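Local coordinates for uncharacterized protein (Bombyx mori, PDB 5AZ0) that probably reduces carbonyl substrates with a nicotinamide cofactor, as an aldo-keto reductase (AKR2E5) built on a TIM barrel, at residues Y60-I64 / G65-I69; V84-E87 / K88-G92; R120-L123 / H124-G127; S141-Q144 / E145-E149; E155-R158 / G159-V163. All coordinates share one frame; numbering follows the deposited sequence. Where two conformers were deposited one is given.

Contact 1: residues Y60-I64 / G65-I69; sequences YAIDI and GYRHI. With ACT (acetate ion), chain H.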
loop_
_atom_site.group_PDB
_atom_site.type_symbol
_atom_site.label_atom_id
_atom_site.label_comp_id
_atom_site.label_asym_id
_atom_site.label_seq_id
_atom_site.Cartn_x
_atom_site.Cartn_y
_atom_site.Cartn_z
ATOM N N TYR A 60 5.061 13.509 -13.617
ATOM C CA TYR A 60 6.512 13.663 -13.344
ATOM C C TYR A 60 7.142 12.311 -12.906
ATOM O O TYR A 60 8.193 11.846 -13.444
ATOM C CB TYR A 60 6.694 14.802 -12.255
ATOM C CG TYR A 60 8.126 14.977 -11.802
ATOM C CD1 TYR A 60 9.086 15.635 -12.610
ATOM C CD2 TYR A 60 8.579 14.412 -10.585
ATOM C CE1 TYR A 60 10.420 15.756 -12.188
ATOM C CE2 TYR A 60 9.904 14.526 -10.177
ATOM C CZ TYR A 60 10.829 15.192 -10.956
ATOM O OH TYR A 60 12.133 15.296 -10.467
ATOM N N ALA A 61 6.469 11.632 -11.950
ATOM C CA ALA A 61 7.018 10.301 -11.439
ATOM C C ALA A 61 7.239 9.372 -12.550
ATOM O O ALA A 61 8.326 8.767 -12.683
ATOM C CB ALA A 61 6.086 9.684 -10.412
ATOM N N ILE A 62 6.239 9.277 -13.438
ATOM C CA ILE A 62 6.435 8.395 -14.605
ATOM C C ILE A 62 7.584 8.864 -15.537
ATOM O O ILE A 62 8.356 8.041 -16.056
ATOM C CB ILE A 62 5.083 8.225 -15.356
ATOM C CG1 ILE A 62 4.076 7.474 -14.452
ATOM C CG2 ILE A 62 5.265 7.456 -16.639
ATOM C CD1 ILE A 62 2.607 7.583 -14.825
ATOM N N ASP A 63 7.683 10.184 -15.767
ATOM C CA ASP A 63 8.790 10.754 -16.606
ATOM C C ASP A 63 10.091 10.401 -16.003
ATOM O O ASP A 63 10.956 9.941 -16.725
ATOM C CB ASP A 63 8.742 12.298 -16.724
ATOM C CG ASP A 63 7.528 12.804 -17.500
ATOM O OD1 ASP A 63 7.066 12.103 -18.397
ATOM O OD2 ASP A 63 6.989 13.863 -17.190
ATOM N N ILE A 64 10.258 10.547 -14.673
ATOM C CA ILE A 64 11.621 10.170 -14.133
ATOM C C ILE A 64 11.920 8.693 -13.975
ATOM O O ILE A 64 13.099 8.341 -13.781
ATOM C CB ILE A 64 12.014 10.894 -12.822
ATOM C CG1 ILE A 64 11.142 10.477 -11.625
ATOM C CG2 ILE A 64 11.907 12.413 -13.028
ATOM C CD1 ILE A 64 11.554 11.109 -10.297
ATOM N N GLY A 65 10.887 7.827 -14.038
ATOM C CA GLY A 65 11.100 6.359 -13.981
ATOM C C GLY A 65 10.270 5.518 -12.975
ATOM O O GLY A 65 10.522 4.365 -12.815
ATOM N N TYR A 66 9.275 6.083 -12.334
ATOM C CA TYR A 66 8.359 5.288 -11.516
ATOM C C TYR A 66 7.447 4.513 -12.500
ATOM O O TYR A 66 6.981 5.044 -13.532
ATOM C CB TYR A 66 7.494 6.153 -10.661
ATOM C CG TYR A 66 8.077 6.733 -9.391
ATOM C CD1 TYR A 66 9.131 7.675 -9.394
ATOM C CD2 TYR A 66 7.485 6.426 -8.150
ATOM C CE1 TYR A 66 9.543 8.297 -8.180
ATOM C CE2 TYR A 66 7.919 6.984 -6.988
ATOM C CZ TYR A 66 8.935 7.939 -6.975
ATOM O OH TYR A 66 9.272 8.447 -5.702
ATOM N N ARG A 67 7.252 3.258 -12.186
ATOM C CA ARG A 67 6.332 2.367 -12.894
ATOM C C ARG A 67 5.189 1.775 -12.068
ATOM O O ARG A 67 4.165 1.360 -12.651
ATOM C CB ARG A 67 7.148 1.270 -13.469
ATOM C CG ARG A 67 8.226 1.741 -14.469
ATOM C CD ARG A 67 7.615 2.423 -15.710
ATOM N NE ARG A 67 8.640 2.957 -16.628
ATOM C CZ ARG A 67 8.997 4.241 -16.701
ATOM N NH1 ARG A 67 8.443 5.197 -15.946
ATOM N NH2 ARG A 67 9.911 4.581 -17.591
ATOM N N HIS A 68 5.322 1.839 -10.732
ATOM C CA HIS A 68 4.406 1.231 -9.800
ATOM C C HIS A 68 3.488 2.298 -9.253
ATOM O O HIS A 68 3.924 3.264 -8.630
ATOM C CB HIS A 68 5.219 0.481 -8.700
ATOM C CG HIS A 68 4.427 -0.168 -7.603
ATOM N ND1 HIS A 68 5.048 -0.996 -6.677
ATOM C CD2 HIS A 68 3.097 -0.154 -7.277
ATOM C CE1 HIS A 68 4.151 -1.395 -5.790
ATOM N NE2 HIS A 68 2.964 -0.909 -6.132
ATOM N N ILE A 69 2.187 2.104 -9.489
ATOM C CA ILE A 69 1.144 2.989 -9.052
ATOM C C ILE A 69 0.130 2.231 -8.173
ATOM O O ILE A 69 -0.470 1.280 -8.612
ATOM C CB ILE A 69 0.376 3.552 -10.282
ATOM C CG1 ILE A 69 1.295 4.309 -11.223
ATOM C CG2 ILE A 69 -0.733 4.502 -9.821
ATOM C CD1 ILE A 69 0.627 4.541 -12.582
HETATM C C ACT H . 10.550 1.209 -19.125
HETATM O O ACT H . 10.052 0.868 -17.994
HETATM O OXT ACT H . 10.530 2.389 -19.569
HETATM C CH3 ACT H . 11.195 0.179 -20.008
HETATM O O HOH W 1 10.743 7.455 -17.767
#

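Contact 2: residues V84-E87 / K88-G92; sequences VVQE and KINEG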
loop_
_atom_site.group_PDB
_atom_site.type_symbol
_atom_site.label_atom_id
_atom_site.label_comp_id
_atom_site.label_asym_id
_atom_site.label_seq_id
_atom_site.Cartn_x
_atom_site.Cartn_y
_atom_site.Cartn_z
ATOM N N VAL A 84 -4.217 9.924 -16.642
ATOM C CA VAL A 84 -2.777 10.195 -16.616
ATOM C C VAL A 84 -2.029 9.062 -17.265
ATOM O O VAL A 84 -1.155 9.317 -18.100
ATOM C CB VAL A 84 -2.224 10.489 -15.200
ATOM C CG1 VAL A 84 -0.717 10.626 -15.178
ATOM C CG2 VAL A 84 -2.861 11.749 -14.601
ATOM N N VAL A 85 -2.366 7.823 -16.902
ATOM C CA VAL A 85 -1.703 6.671 -17.505
ATOM C C VAL A 85 -1.840 6.663 -19.035
ATOM O O VAL A 85 -0.894 6.330 -19.760
ATOM C CB VAL A 85 -2.239 5.326 -16.936
ATOM C CG1 VAL A 85 -1.822 4.110 -17.798
ATOM C CG2 VAL A 85 -1.797 5.164 -15.473
ATOM N N GLN A 86 -3.043 6.923 -19.505
ATOM C CA GLN A 86 -3.301 6.932 -20.947
ATOM C C GLN A 86 -2.476 8.064 -21.638
ATOM O O GLN A 86 -1.893 7.858 -22.716
ATOM C CB GLN A 86 -4.787 7.073 -21.230
ATOM C CG GLN A 86 -5.145 6.908 -22.715
ATOM C CD GLN A 86 -4.688 5.598 -23.299
ATOM O OE1 GLN A 86 -5.072 4.549 -22.827
ATOM N NE2 GLN A 86 -3.847 5.648 -24.310
ATOM N N GLU A 87 -2.407 9.210 -20.984
ATOM C CA GLU A 87 -1.572 10.338 -21.474
ATOM C C GLU A 87 -0.132 9.961 -21.622
ATOM O O GLU A 87 0.456 10.282 -22.662
ATOM C CB GLU A 87 -1.674 11.543 -20.591
ATOM C CG GLU A 87 -3.013 12.228 -20.783
ATOM C CD GLU A 87 -3.372 13.258 -19.697
ATOM O OE1 GLU A 87 -2.598 13.486 -18.724
ATOM O OE2 GLU A 87 -4.469 13.841 -19.824
ATOM N N LYS A 88 0.425 9.214 -20.644
ATOM C CA LYS A 88 1.850 8.933 -20.671
ATOM C C LYS A 88 2.133 7.896 -21.721
ATOM O O LYS A 88 3.232 7.865 -22.331
ATOM C CB LYS A 88 2.373 8.458 -19.317
ATOM C CG LYS A 88 2.023 9.402 -18.175
ATOM C CD LYS A 88 2.491 10.832 -18.351
ATOM C CE LYS A 88 3.970 10.964 -18.667
ATOM N NZ LYS A 88 4.434 12.392 -18.419
ATOM N N ILE A 89 1.163 7.004 -21.894
ATOM C CA ILE A 89 1.247 6.023 -22.958
ATOM C C ILE A 89 1.178 6.714 -24.350
ATOM O O ILE A 89 1.913 6.317 -25.259
ATOM C CB ILE A 89 0.141 4.964 -22.849
ATOM C CG1 ILE A 89 0.440 4.026 -21.649
ATOM C CG2 ILE A 89 0.031 4.170 -24.167
ATOM C CD1 ILE A 89 -0.612 2.982 -21.315
ATOM N N ASN A 90 0.277 7.687 -24.500
ATOM C CA ASN A 90 0.109 8.420 -25.768
ATOM C C ASN A 90 1.390 9.208 -26.070
ATOM O O ASN A 90 1.864 9.153 -27.168
ATOM C CB ASN A 90 -1.092 9.377 -25.686
ATOM C CG ASN A 90 -2.427 8.655 -25.768
ATOM O OD1 ASN A 90 -2.512 7.466 -26.093
ATOM N ND2 ASN A 90 -3.466 9.359 -25.415
ATOM N N GLU A 91 1.974 9.844 -25.059
ATOM C CA GLU A 91 3.263 10.541 -25.182
ATOM C C GLU A 91 4.427 9.623 -25.537
ATOM O O GLU A 91 5.490 10.096 -25.885
ATOM C CB GLU A 91 3.606 11.306 -23.902
ATOM C CG GLU A 91 2.625 12.417 -23.523
ATOM C CD GLU A 91 2.817 12.903 -22.085
ATOM O OE1 GLU A 91 3.928 12.669 -21.541
ATOM O OE2 GLU A 91 1.882 13.507 -21.506
ATOM N N GLY A 92 4.270 8.310 -25.446
ATOM C CA GLY A 92 5.399 7.386 -25.691
ATOM C C GLY A 92 6.394 7.277 -24.530
ATOM O O GLY A 92 7.437 6.622 -24.662
#

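Contact 3: residues R120-L123 / H124-G127; sequences RASL and HRLG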
loop_
_atom_site.group_PDB
_atom_site.type_symbol
_atom_site.label_atom_id
_atom_site.label_comp_id
_atom_site.label_asym_id
_atom_site.label_seq_id
_atom_site.Cartn_x
_atom_site.Cartn_y
_atom_site.Cartn_z
ATOM N N ARG A 120 -14.095 -5.097 -12.065
ATOM C CA ARG A 120 -14.497 -4.581 -13.386
ATOM C C ARG A 120 -14.829 -3.098 -13.416
ATOM O O ARG A 120 -14.358 -2.371 -14.267
ATOM C CB ARG A 120 -15.610 -5.407 -13.986
ATOM C CG ARG A 120 -15.107 -6.792 -14.450
ATOM C CD ARG A 120 -16.023 -7.272 -15.467
ATOM N NE ARG A 120 -15.874 -8.620 -15.903
ATOM C CZ ARG A 120 -15.371 -9.008 -17.085
ATOM N NH1 ARG A 120 -14.828 -8.167 -17.915
ATOM N NH2 ARG A 120 -15.400 -10.295 -17.425
ATOM N N ALA A 121 -15.539 -2.628 -12.415
ATOM C CA ALA A 121 -15.787 -1.208 -12.287
ATOM C C ALA A 121 -14.513 -0.425 -12.110
ATOM O O ALA A 121 -14.306 0.629 -12.766
ATOM C CB ALA A 121 -16.811 -0.945 -11.147
ATOM N N SER A 122 -13.610 -0.918 -11.248
ATOM C CA SER A 122 -12.356 -0.196 -11.052
ATOM C C SER A 122 -11.581 -0.184 -12.405
ATOM O O SER A 122 -10.922 0.817 -12.734
ATOM C CB SER A 122 -11.476 -0.856 -9.971
ATOM O OG SER A 122 -11.784 -0.463 -8.665
ATOM N N LEU A 123 -11.602 -1.306 -13.111
ATOM C CA LEU A 123 -10.883 -1.399 -14.351
ATOM C C LEU A 123 -11.477 -0.426 -15.412
ATOM O O LEU A 123 -10.720 0.208 -16.176
ATOM C CB LEU A 123 -10.905 -2.815 -14.914
ATOM C CG LEU A 123 -10.081 -3.857 -14.142
ATOM C CD1 LEU A 123 -10.462 -5.229 -14.647
ATOM C CD2 LEU A 123 -8.606 -3.652 -14.398
ATOM N N HIS A 124 -12.807 -0.309 -15.433
ATOM C CA HIS A 124 -13.430 0.724 -16.277
ATOM C C HIS A 124 -12.955 2.139 -15.889
ATOM O O HIS A 124 -12.570 2.891 -16.726
ATOM C CB HIS A 124 -14.954 0.623 -16.285
ATOM C CG HIS A 124 -15.584 1.273 -17.466
ATOM N ND1 HIS A 124 -15.978 2.600 -17.464
ATOM C CD2 HIS A 124 -15.802 0.811 -18.725
ATOM C CE1 HIS A 124 -16.452 2.906 -18.656
ATOM N NE2 HIS A 124 -16.385 1.826 -19.420
ATOM N N ARG A 125 -12.984 2.498 -14.627
ATOM C CA ARG A 125 -12.525 3.786 -14.209
ATOM C C ARG A 125 -11.078 4.039 -14.701
ATOM O O ARG A 125 -10.763 5.144 -15.102
ATOM C CB ARG A 125 -12.550 3.926 -12.669
ATOM C CG ARG A 125 -13.973 3.903 -12.076
ATOM C CD ARG A 125 -14.000 4.305 -10.594
ATOM N NE ARG A 125 -15.192 3.711 -10.006
ATOM C CZ ARG A 125 -15.262 2.552 -9.362
ATOM N NH1 ARG A 125 -14.150 1.824 -9.031
ATOM N NH2 ARG A 125 -16.482 2.111 -9.032
ATOM N N LEU A 126 -10.200 3.052 -14.549
ATOM C CA LEU A 126 -8.787 3.198 -14.846
ATOM C C LEU A 126 -8.521 3.101 -16.334
ATOM O O LEU A 126 -7.450 3.394 -16.725
ATOM C CB LEU A 126 -7.992 2.048 -14.188
ATOM C CG LEU A 126 -7.944 2.211 -12.677
ATOM C CD1 LEU A 126 -7.553 0.866 -12.056
ATOM C CD2 LEU A 126 -6.918 3.292 -12.302
ATOM N N GLY A 127 -9.493 2.647 -17.139
ATOM C CA GLY A 127 -9.326 2.519 -18.560
ATOM C C GLY A 127 -8.485 1.301 -18.948
ATOM O O GLY A 127 -7.796 1.357 -19.948
#

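Contact 4: residues S141-Q144 / E145-E149; sequences SISQ and EGVDE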
loop_
_atom_site.group_PDB
_atom_site.type_symbol
_atom_site.label_atom_id
_atom_site.label_comp_id
_atom_site.label_asym_id
_atom_site.label_seq_id
_atom_site.Cartn_x
_atom_site.Cartn_y
_atom_site.Cartn_z
ATOM N N SER A 141 -15.829 -7.596 6.423
ATOM C CA SER A 141 -16.946 -7.550 5.519
ATOM C C SER A 141 -18.053 -6.716 6.177
ATOM O O SER A 141 -18.702 -7.192 7.105
ATOM C CB SER A 141 -17.434 -8.947 5.285
ATOM O OG SER A 141 -18.010 -9.537 6.478
ATOM N N ILE A 142 -18.213 -5.499 5.697
ATOM C CA ILE A 142 -19.068 -4.467 6.246
ATOM C C ILE A 142 -19.955 -3.806 5.170
ATOM O O ILE A 142 -19.427 -3.207 4.203
ATOM C CB ILE A 142 -18.225 -3.353 6.923
ATOM C CG1 ILE A 142 -17.291 -4.026 7.953
ATOM C CG2 ILE A 142 -19.111 -2.312 7.609
ATOM C CD1 ILE A 142 -16.364 -3.093 8.661
ATOM N N SER A 143 -21.283 -3.814 5.378
ATOM C CA SER A 143 -22.208 -3.145 4.437
ATOM C C SER A 143 -21.962 -1.659 4.391
ATOM O O SER A 143 -21.288 -1.063 5.237
ATOM C CB SER A 143 -23.710 -3.425 4.733
ATOM O OG SER A 143 -24.181 -2.527 5.745
ATOM N N GLN A 144 -22.515 -1.018 3.371
ATOM C CA GLN A 144 -22.439 0.433 3.264
ATOM C C GLN A 144 -23.151 1.130 4.425
ATOM O O GLN A 144 -22.928 2.308 4.636
ATOM C CB GLN A 144 -23.118 0.915 1.895
ATOM C CG GLN A 144 -22.600 0.191 0.620
ATOM C CD GLN A 144 -23.304 -1.151 0.217
ATOM O OE1 GLN A 144 -23.610 -2.137 1.030
ATOM N NE2 GLN A 144 -23.544 -1.217 -1.101
ATOM N N GLU A 145 -24.073 0.439 5.120
ATOM C CA GLU A 145 -24.703 1.034 6.300
ATOM C C GLU A 145 -24.016 0.655 7.637
ATOM O O GLU A 145 -24.485 1.057 8.671
ATOM C CB GLU A 145 -26.183 0.667 6.332
ATOM C CG GLU A 145 -26.961 1.378 5.205
ATOM C CD GLU A 145 -26.822 0.693 3.857
ATOM O OE1 GLU A 145 -26.728 -0.564 3.800
ATOM O OE2 GLU A 145 -26.830 1.417 2.842
ATOM N N GLY A 146 -22.913 -0.093 7.619
ATOM C CA GLY A 146 -22.168 -0.362 8.838
ATOM C C GLY A 146 -22.549 -1.692 9.416
ATOM O O GLY A 146 -22.127 -1.980 10.487
ATOM N N VAL A 147 -23.325 -2.517 8.715
ATOM C CA VAL A 147 -23.668 -3.835 9.209
ATOM C C VAL A 147 -22.499 -4.834 8.976
ATOM O O VAL A 147 -21.937 -4.934 7.899
ATOM C CB VAL A 147 -24.937 -4.375 8.534
ATOM C CG1 VAL A 147 -25.239 -5.796 8.964
ATOM C CG2 VAL A 147 -26.155 -3.480 8.824
ATOM N N ASP A 148 -22.167 -5.598 9.998
ATOM C CA ASP A 148 -21.196 -6.626 9.883
ATOM C C ASP A 148 -21.812 -7.760 9.163
ATOM O O ASP A 148 -22.745 -8.358 9.691
ATOM C CB ASP A 148 -20.718 -7.076 11.263
ATOM C CG ASP A 148 -19.457 -7.980 11.187
ATOM O OD1 ASP A 148 -19.088 -8.353 10.065
ATOM O OD2 ASP A 148 -18.827 -8.290 12.235
ATOM N N GLU A 149 -21.286 -8.110 7.965
ATOM C CA GLU A 149 -21.889 -9.168 7.161
ATOM C C GLU A 149 -21.349 -10.462 7.519
ATOM O O GLU A 149 -21.865 -11.452 7.072
ATOM C CB GLU A 149 -21.747 -8.872 5.638
ATOM C CG GLU A 149 -22.474 -7.568 5.336
ATOM C CD GLU A 149 -22.581 -7.140 3.901
ATOM O OE1 GLU A 149 -21.564 -6.906 3.235
ATOM O OE2 GLU A 149 -23.714 -6.929 3.481
HETATM O O HOH W 2 -16.477 -8.591 9.230
HETATM O O HOH W 3 -26.799 -2.687 5.399
#

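Contact 5: residues E155-R158 / G159-V163; sequences ETWR and GFEEV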
loop_
_atom_site.group_PDB
_atom_site.type_symbol
_atom_site.label_atom_id
_atom_site.label_comp_id
_atom_site.label_asym_id
_atom_site.label_seq_id
_atom_site.Cartn_x
_atom_site.Cartn_y
_atom_site.Cartn_z
ATOM N N GLU A 155 -14.166 -16.793 1.797
ATOM C CA GLU A 155 -15.202 -16.729 0.733
ATOM C C GLU A 155 -14.768 -15.614 -0.180
ATOM O O GLU A 155 -14.778 -15.787 -1.356
ATOM C CB GLU A 155 -16.697 -16.448 1.126
ATOM C CG GLU A 155 -17.622 -16.440 -0.145
ATOM C CD GLU A 155 -19.056 -15.893 -0.021
ATOM O OE1 GLU A 155 -19.597 -16.070 1.091
ATOM O OE2 GLU A 155 -19.633 -15.356 -1.047
ATOM N N THR A 156 -14.387 -14.474 0.362
ATOM C CA THR A 156 -13.969 -13.385 -0.503
ATOM C C THR A 156 -12.832 -13.801 -1.469
ATOM O O THR A 156 -12.872 -13.491 -2.650
ATOM C CB THR A 156 -13.543 -12.189 0.301
ATOM O OG1 THR A 156 -14.526 -11.966 1.316
ATOM C CG2 THR A 156 -13.377 -10.969 -0.600
ATOM N N TRP A 157 -11.920 -14.607 -0.957
ATOM C CA TRP A 157 -10.740 -15.014 -1.648
ATOM C C TRP A 157 -11.070 -15.880 -2.799
ATOM O O TRP A 157 -10.435 -15.739 -3.834
ATOM C CB TRP A 157 -9.749 -15.673 -0.673
ATOM C CG TRP A 157 -8.386 -15.872 -1.327
ATOM C CD1 TRP A 157 -7.847 -17.020 -1.744
ATOM C CD2 TRP A 157 -7.468 -14.848 -1.652
ATOM N NE1 TRP A 157 -6.591 -16.790 -2.295
ATOM C CE2 TRP A 157 -6.328 -15.463 -2.228
ATOM C CE3 TRP A 157 -7.484 -13.455 -1.509
ATOM C CZ2 TRP A 157 -5.235 -14.729 -2.715
ATOM C CZ3 TRP A 157 -6.365 -12.723 -1.931
ATOM C CH2 TRP A 157 -5.281 -13.358 -2.542
ATOM N N ARG A 158 -12.137 -16.672 -2.707
ATOM C CA ARG A 158 -12.572 -17.416 -3.888
ATOM C C ARG A 158 -12.900 -16.484 -5.074
ATOM O O ARG A 158 -12.655 -16.822 -6.203
ATOM C CB ARG A 158 -13.812 -18.316 -3.661
ATOM C CG ARG A 158 -13.607 -19.495 -2.692
ATOM C CD ARG A 158 -14.802 -20.524 -2.545
ATOM N NE ARG A 158 -15.521 -20.420 -1.247
ATOM C CZ ARG A 158 -15.016 -20.719 -0.014
ATOM N NH1 ARG A 158 -13.771 -21.179 0.177
ATOM N NH2 ARG A 158 -15.775 -20.540 1.081
ATOM N N GLY A 159 -13.518 -15.361 -4.793
ATOM C CA GLY A 159 -13.795 -14.351 -5.800
ATOM C C GLY A 159 -12.488 -13.780 -6.330
ATOM O O GLY A 159 -12.399 -13.544 -7.525
ATOM N N PHE A 160 -11.478 -13.549 -5.475
ATOM C CA PHE A 160 -10.144 -13.069 -6.001
ATOM C C PHE A 160 -9.549 -14.128 -6.928
ATOM O O PHE A 160 -9.092 -13.806 -8.010
ATOM C CB PHE A 160 -9.161 -12.712 -4.878
ATOM C CG PHE A 160 -9.370 -11.352 -4.331
ATOM C CD1 PHE A 160 -10.481 -11.056 -3.580
ATOM C CD2 PHE A 160 -8.488 -10.351 -4.623
ATOM C CE1 PHE A 160 -10.712 -9.781 -3.117
ATOM C CE2 PHE A 160 -8.694 -9.096 -4.166
ATOM C CZ PHE A 160 -9.833 -8.798 -3.451
ATOM N N GLU A 161 -9.662 -15.410 -6.568
ATOM C CA GLU A 161 -9.176 -16.483 -7.436
ATOM C C GLU A 161 -9.937 -16.545 -8.753
ATOM O O GLU A 161 -9.325 -16.851 -9.803
ATOM C CB GLU A 161 -9.195 -17.882 -6.707
ATOM C CG GLU A 161 -8.237 -17.879 -5.503
ATOM C CD GLU A 161 -8.329 -19.124 -4.586
ATOM O OE1 GLU A 161 -9.379 -19.744 -4.609
ATOM O OE2 GLU A 161 -7.406 -19.417 -3.798
ATOM N N GLU A 162 -11.261 -16.270 -8.709
ATOM C CA GLU A 162 -12.055 -16.251 -9.926
ATOM C C GLU A 162 -11.616 -15.077 -10.879
ATOM O O GLU A 162 -11.498 -15.273 -12.109
ATOM C CB GLU A 162 -13.596 -16.283 -9.582
ATOM C CG GLU A 162 -14.096 -17.643 -8.998
ATOM C CD GLU A 162 -15.478 -17.638 -8.221
ATOM O OE1 GLU A 162 -16.087 -16.585 -7.920
ATOM O OE2 GLU A 162 -15.971 -18.753 -7.912
ATOM N N VAL A 163 -11.384 -13.895 -10.353
ATOM C CA VAL A 163 -11.060 -12.749 -11.250
ATOM C C VAL A 163 -9.651 -12.923 -11.842
ATOM O O VAL A 163 -9.413 -12.489 -12.970
ATOM C CB VAL A 163 -11.179 -11.392 -10.590
ATOM C CG1 VAL A 163 -12.656 -11.132 -10.215
ATOM C CG2 VAL A 163 -10.266 -11.215 -9.357
#

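Contact 1: residues Y60-I64 / G65-I69
The guanidinium of R67 reaches back over the turn and grips the end of the helix it follows. Its NH1 donates to the backbone oxygen of I62 (NH1 to O 2.8 Å), in the carbonyl plane and on a lone pair. The same NH1 also bonds Y66 O at 2.8 Å, from above that carbonyl's plane, so one nitrogen ties helix and loop together. A bend at chi2 (-63°) turns the arginine chain back on itself. The outer edge of the group is occupied by an acetate, probably from the crystallisation liquor, which takes NE at its O (2.9 Å) and NH2 at its OXT (3.0 Å). Water 1 bridges NH2 to D63 O, completing the in-plane belt that fixes the guanidinium's rotation.

Beneath this, A61 O accepts from both G65 N and Y66 N, the latter at 2.9 Å. The ring of Y66 lays one face over A61 CB, a CH-pi contact with CB 4.0 Å from the ring centroid, while I64 CD1 sits at its edge near CE1. The tyrosine OH bonds V284 O, which anchors the ring to helix 281-287. G65, at phi 129°, is the C-prime residue of a Schellman motif: this is the glycine-terminated end of helix 51-64, from which the chain turns into barrel strand 68-70.

Contact 2: residues V84-E87 / K88-G92
The side-chain amides of Q86 and N90, one helical turn apart, meet with their planes 46° apart. N90 OD1 lies at the edge of the Q86 amide, only 2° out of its plane, and accepts from NE2 at 2.9 Å; seen from N90, the donor stands above the carbonyl plane. Q86 can make this bond because its CG is anti to the backbone N (chi1 -173°) and the chain then bends at chi2, folding the amide along the helix toward N90. Q86 O meanwhile accepts the backbone N of N90, so the pair is joined twice.

On another side of the turn, V85 CG1 and I89 CD1 run side by side, 3.9 Å apart, and I89 CG1 rests 3.3 Å from V85 O. K88 CG lies 3.2 Å from V84 O, and bends at chi2 and chi3 then carry the ammonium away. Its main partner is D63 of helix 51-64, in a salt bridge; E91 adds a second whose hydrogen bond is weak (K88 NZ to E91 OE1 3.2 Å), and S59 OG also accepts from NZ. With two carboxylates beside it, this largely buried lysine is probably kept charged, and its aliphatic stem packs while its amine links two neighbouring helices.

Contact 3: residues R120-L123 / H124-G127
R125 lays its side chain back along the preceding turn, toward A121 and S122. Its CG is anti to the carbonyl carbon (chi1 -66°) and the chain stays extended from CG to NE, so CG passes 3.4 Å from A121 O and the guanidinium ends up flat beside the helix. A121 O stands over one face of that group, offset toward the rim, and NH2 comes to 3.7 Å from A121 CB. S122 OG lies at the guanidinium edge, in its plane, 3.3 Å from NH1. Both polar groups turn to E78 at the start of helix 78-90: NH1 forms a salt bridge to its OE1, while S122 OG bonds OE2. The carboxylate thus draws serine and arginine to a common point and holds the guanidinium in place.

L126 packs its CG 3.3 Å from S122 O, and its CD1 lies 3.4 Å from the same S122 O. That oxygen also accepts the backbone N of L126. H124 takes another rotamer (chi1 -158°), CG lying opposite its own N, and the imidazole swings off while CB stays against A121 O. G127, at positive phi, closes a Schellman motif at the C-terminal end of helix 112-126, the helix between barrel strands 100-105 and 133-136.

Contact 4: residues S141-Q144 / E145-E149
E145 follows Q144 at the tip of the turn, its backbone N making a weak bond to S143 OG. Its chain bends at chi2 and brings OE1 round to water 3, which donates to it and also bonds S143 OG; OE2 forms a salt bridge with K343. G146, at phi 97°, donates its N to S143 O (3.0 Å), closing a type I turn, and its CA rests 3.8 Å from I142 CG2.

V147 is held at both ends of its backbone: its N donates to S143 OG at 3.1 Å, and its O accepts S143 N at 2.8 Å. The serine hydroxyl can face into the turn because chi1 (84°) places OG between the backbone N and the carbonyl carbon. D148, bridged to I142, sends OD1 to water 2, which accepts from S141 N, while OD2 takes the N of E322. E149 returns to the first arm, N to S141 O 2.9 Å, then runs its extended side chain past S143, with E149 OE2 3.7 Å from S143 CB and salt-bridged to R111. The result is a hairpin-like loop, a type I turn from S143 to G146 with a single beta bridge between its arms, on the way from barrel strand 133-136 to helix 153-165.

Contact 5: residues E155-R158 / G159-V163
F160 and W157 pack closely on the barrel side of the helix. The CB of F160 sits over one face of the indole, 4.2 Å from the six-membered ring centroid, a CH-pi contact, and is 3.8 Å from W157 CE3. The two rings are almost parallel (9°) yet offset so far, with centroids 5.5 Å apart, that little of one covers the other. Next to them T156 CG2 touches F160 CE1 at 3.9 Å, and T156 O lies in the plane of the phenyl at its edge. These side chains fill the layer between helix 153-165 and strands 133-136 and 172-175, the usual helix-on-sheet interface of a TIM barrel.

E161 borders this packing: its OE2 is 3.1 Å from W157 NE1 at the indole edge, although the firm partners are V191 O for the indole and the N of N190 and V191 for the carboxylate. Across the helix R158 and E162 are exposed. The bond on that side is between backbones, E162 N to R158 O 2.9 Å, and E162 is modelled in two conformations.

How the contacts relate
All five contacts lie in series along the chain, each within a few consecutive residues, so none nests in or crosses another. Contact 1 ends helix 51-64 and leads into strand 68-70; contact 2 follows on the C-terminal part of the next helix. These two touch directly, I69 packing on V85 and I62 on K88. Contact 3 closes helix 112-126, about 5 Å from contact 2 at the nearest atoms. Contact 4 closes a tight turn in the loop before helix 153-165, which carries contact 5, their centres about 19 Å apart. Together they follow the outer layer and one connecting loop through consecutive beta-alpha units of the barrel.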